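Local coordinates for centrosomal protein of 104 kDa (Homo sapiens, PDB 5LPH), which is required for ciliogenesis and for structural integrity at the ciliary tip, and here contributes its tubulin-binding TOG domain of HEAT repeats, at residues A[228-233]-A[271-276]. Residues are numbered along the deposited sequence; the frame is centred on the assembly and turned at random.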
loop_
_atom_site.group_PDB
_atom_site.type_symbol
_atom_site.label_atom_id
_atom_site.label_comp_id
_atom_site.label_asym_id
_atom_site.label_seq_id
_atom_site.Cartn_x
_atom_site.Cartn_y
_atom_site.Cartn_z
ATOM N N SER A 228 3.553 12.788 15.919
ATOM C CA SER A 228 4.871 12.787 15.272
ATOM C C SER A 228 4.915 13.674 14.014
ATOM O O SER A 228 5.908 14.356 13.762
ATOM C CB SER A 228 5.281 11.360 14.909
ATOM O OG SER A 228 6.607 11.335 14.404
ATOM N N ALA A 229 3.828 13.663 13.242
ATOM C CA ALA A 229 3.702 14.487 12.030
ATOM C C ALA A 229 3.676 16.001 12.296
ATOM O O ALA A 229 4.024 16.788 11.402
ATOM C CB ALA A 229 2.466 14.077 11.249
ATOM N N LEU A 230 3.285 16.413 13.510
ATOM C CA LEU A 230 3.334 17.836 13.899
ATOM C C LEU A 230 4.740 18.454 13.886
ATOM O O LEU A 230 4.863 19.671 13.883
ATOM C CB LEU A 230 2.679 18.061 15.272
ATOM C CG LEU A 230 1.171 17.817 15.374
ATOM C CD1 LEU A 230 0.729 17.799 16.831
ATOM C CD2 LEU A 230 0.394 18.873 14.601
ATOM N N GLU A 231 5.789 17.630 13.893
ATOM C CA GLU A 231 7.171 18.118 13.749
ATOM C C GLU A 231 7.731 18.081 12.308
ATOM O O GLU A 231 8.910 18.365 12.096
ATOM C CB GLU A 231 8.085 17.362 14.713
ATOM C CG GLU A 231 9.517 17.914 14.901
ATOM C CD GLU A 231 9.659 19.417 15.196
ATOM O OE1 GLU A 231 8.667 20.168 15.402
ATOM O OE2 GLU A 231 10.833 19.843 15.245
ATOM N N HIS A 232 6.893 17.773 11.317
ATOM C CA HIS A 232 7.355 17.677 9.921
ATOM C C HIS A 232 7.664 19.070 9.361
ATOM O O HIS A 232 7.015 20.050 9.740
ATOM C CB HIS A 232 6.312 16.968 9.052
ATOM C CG HIS A 232 6.881 16.324 7.826
ATOM N ND1 HIS A 232 6.772 16.879 6.571
ATOM C CD2 HIS A 232 7.567 15.169 7.668
ATOM C CE1 HIS A 232 7.370 16.098 5.691
ATOM N NE2 HIS A 232 7.858 15.050 6.329
ATOM N N ARG A 233 8.659 19.148 8.477
ATOM C CA ARG A 233 9.124 20.436 7.929
ATOM C C ARG A 233 8.105 21.161 7.032
ATOM O O ARG A 233 8.111 22.389 6.942
ATOM C CB ARG A 233 10.442 20.249 7.160
ATOM C CG ARG A 233 10.310 19.579 5.801
ATOM C CD ARG A 233 11.663 19.214 5.217
ATOM N NE ARG A 233 11.521 18.688 3.857
ATOM C CZ ARG A 233 11.102 17.459 3.537
ATOM N NH1 ARG A 233 10.773 16.567 4.476
ATOM N NH2 ARG A 233 11.007 17.112 2.256
ATOM N N ILE A 271 2.259 27.395 17.921
ATOM C CA ILE A 271 1.048 27.837 17.207
ATOM C C ILE A 271 0.110 26.673 16.819
ATOM O O ILE A 271 -1.118 26.838 16.790
ATOM C CB ILE A 271 1.426 28.722 15.985
ATOM C CG1 ILE A 271 2.145 30.001 16.458
ATOM C CG2 ILE A 271 0.212 29.093 15.133
ATOM C CD1 ILE A 271 3.016 30.648 15.403
ATOM N N LEU A 272 0.685 25.498 16.555
ATOM C CA LEU A 272 -0.092 24.317 16.155
ATOM C C LEU A 272 -0.899 23.768 17.325
ATOM O O LEU A 272 -2.073 23.427 17.161
ATOM C CB LEU A 272 0.826 23.226 15.595
ATOM C CG LEU A 272 1.634 23.633 14.351
ATOM C CD1 LEU A 272 3.007 22.975 14.339
ATOM C CD2 LEU A 272 0.865 23.343 13.067
ATOM N N TYR A 273 -0.267 23.690 18.496
ATOM C CA TYR A 273 -0.956 23.254 19.719
ATOM C C TYR A 273 -2.032 24.246 20.183
ATOM O O TYR A 273 -3.054 23.829 20.737
ATOM C CB TYR A 273 0.044 22.951 20.849
ATOM C CG TYR A 273 0.809 21.659 20.640
ATOM C CD1 TYR A 273 0.145 20.434 20.630
ATOM C CD2 TYR A 273 2.195 21.658 20.438
ATOM C CE1 TYR A 273 0.835 19.246 20.421
ATOM C CE2 TYR A 273 2.896 20.476 20.231
ATOM C CZ TYR A 273 2.209 19.273 20.225
ATOM O OH TYR A 273 2.883 18.094 20.021
ATOM N N LYS A 274 -1.819 25.543 19.944
ATOM C CA LYS A 274 -2.877 26.540 20.162
ATOM C C LYS A 274 -4.125 26.156 19.364
ATOM O O LYS A 274 -5.207 26.016 19.937
ATOM C CB LYS A 274 -2.413 27.963 19.798
ATOM C CG LYS A 274 -3.547 28.976 19.631
ATOM C CD LYS A 274 -3.055 30.414 19.578
ATOM C CE LYS A 274 -4.217 31.371 19.344
ATOM N NZ LYS A 274 -3.768 32.730 18.935
ATOM N N THR A 275 -3.951 25.969 18.054
ATOM C CA THR A 275 -5.046 25.582 17.148
ATOM C C THR A 275 -5.770 24.308 17.606
ATOM O O THR A 275 -7.000 24.226 17.536
ATOM C CB THR A 275 -4.536 25.358 15.706
ATOM O OG1 THR A 275 -3.631 26.405 15.336
ATOM C CG2 THR A 275 -5.700 25.313 14.707
ATOM N N ILE A 276 -4.996 23.327 18.071
ATOM C CA ILE A 276 -5.540 22.054 18.554
ATOM C C ILE A 276 -6.396 22.253 19.806
ATOM O O ILE A 276 -7.546 21.808 19.845
ATOM C CB ILE A 276 -4.412 21.020 18.830
ATOM C CG1 ILE A 276 -3.775 20.574 17.509
ATOM C CG2 ILE A 276 -4.945 19.799 19.579
ATOM C CD1 ILE A 276 -2.398 19.958 17.647
#
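L230 meets three side chains of the helical segment 271-276, L272, Y273 and I276, and shows how a single leucine of a turn can pack against three residues of a later helix in a helical-repeat protein. Its two methyl groups divide the work. CD1 touches both the tyrosine and the isoleucine, 3.9 Å from CE1 of Y273 and 3.9 Å from CD1 of I276, while CD2 faces the foot of L272, more loosely, at 4.5 Å from its CB. The leucine comes to the Y273 ring obliquely, and the same CD1 also reaches the phenol OH at 3.9 Å. CB of Y273 does not point straight at the turn; the length of the ring carries its far end back to the leucine. In L272, CG lies beside the backbone N (chi1 -60°), and from there CD1 reaches the backbone O of L230, 3.8 Å away, so that a methyl rests against this carbonyl oxygen. No hydrogen bond crosses the interface, and its cohesion is therefore van der Waals and hydrophobic. L230 is the second residue of a type I turn from A229 to H232, which the bond from H232 N to A229 O closes at 3.0 Å; on the helix, T275 OG1 and T275 N approach I271 O from opposite faces of its carbonyl plane. The turn is tied to its surroundings by H232 NE2, bonded to S191 OG, and by H232 O, which accepts from R238 NH1. Within the HEAT-repeat array of this TOG domain, L230 lies in the connection between helix 219-229 and helix 235-252, and it also packs on A241 and I245 of that second helix. Helix 271-283 lies across from it, with L272 touching R238 of helix 235-252 and Y273 resting on L260 and P261 of the preceding loop.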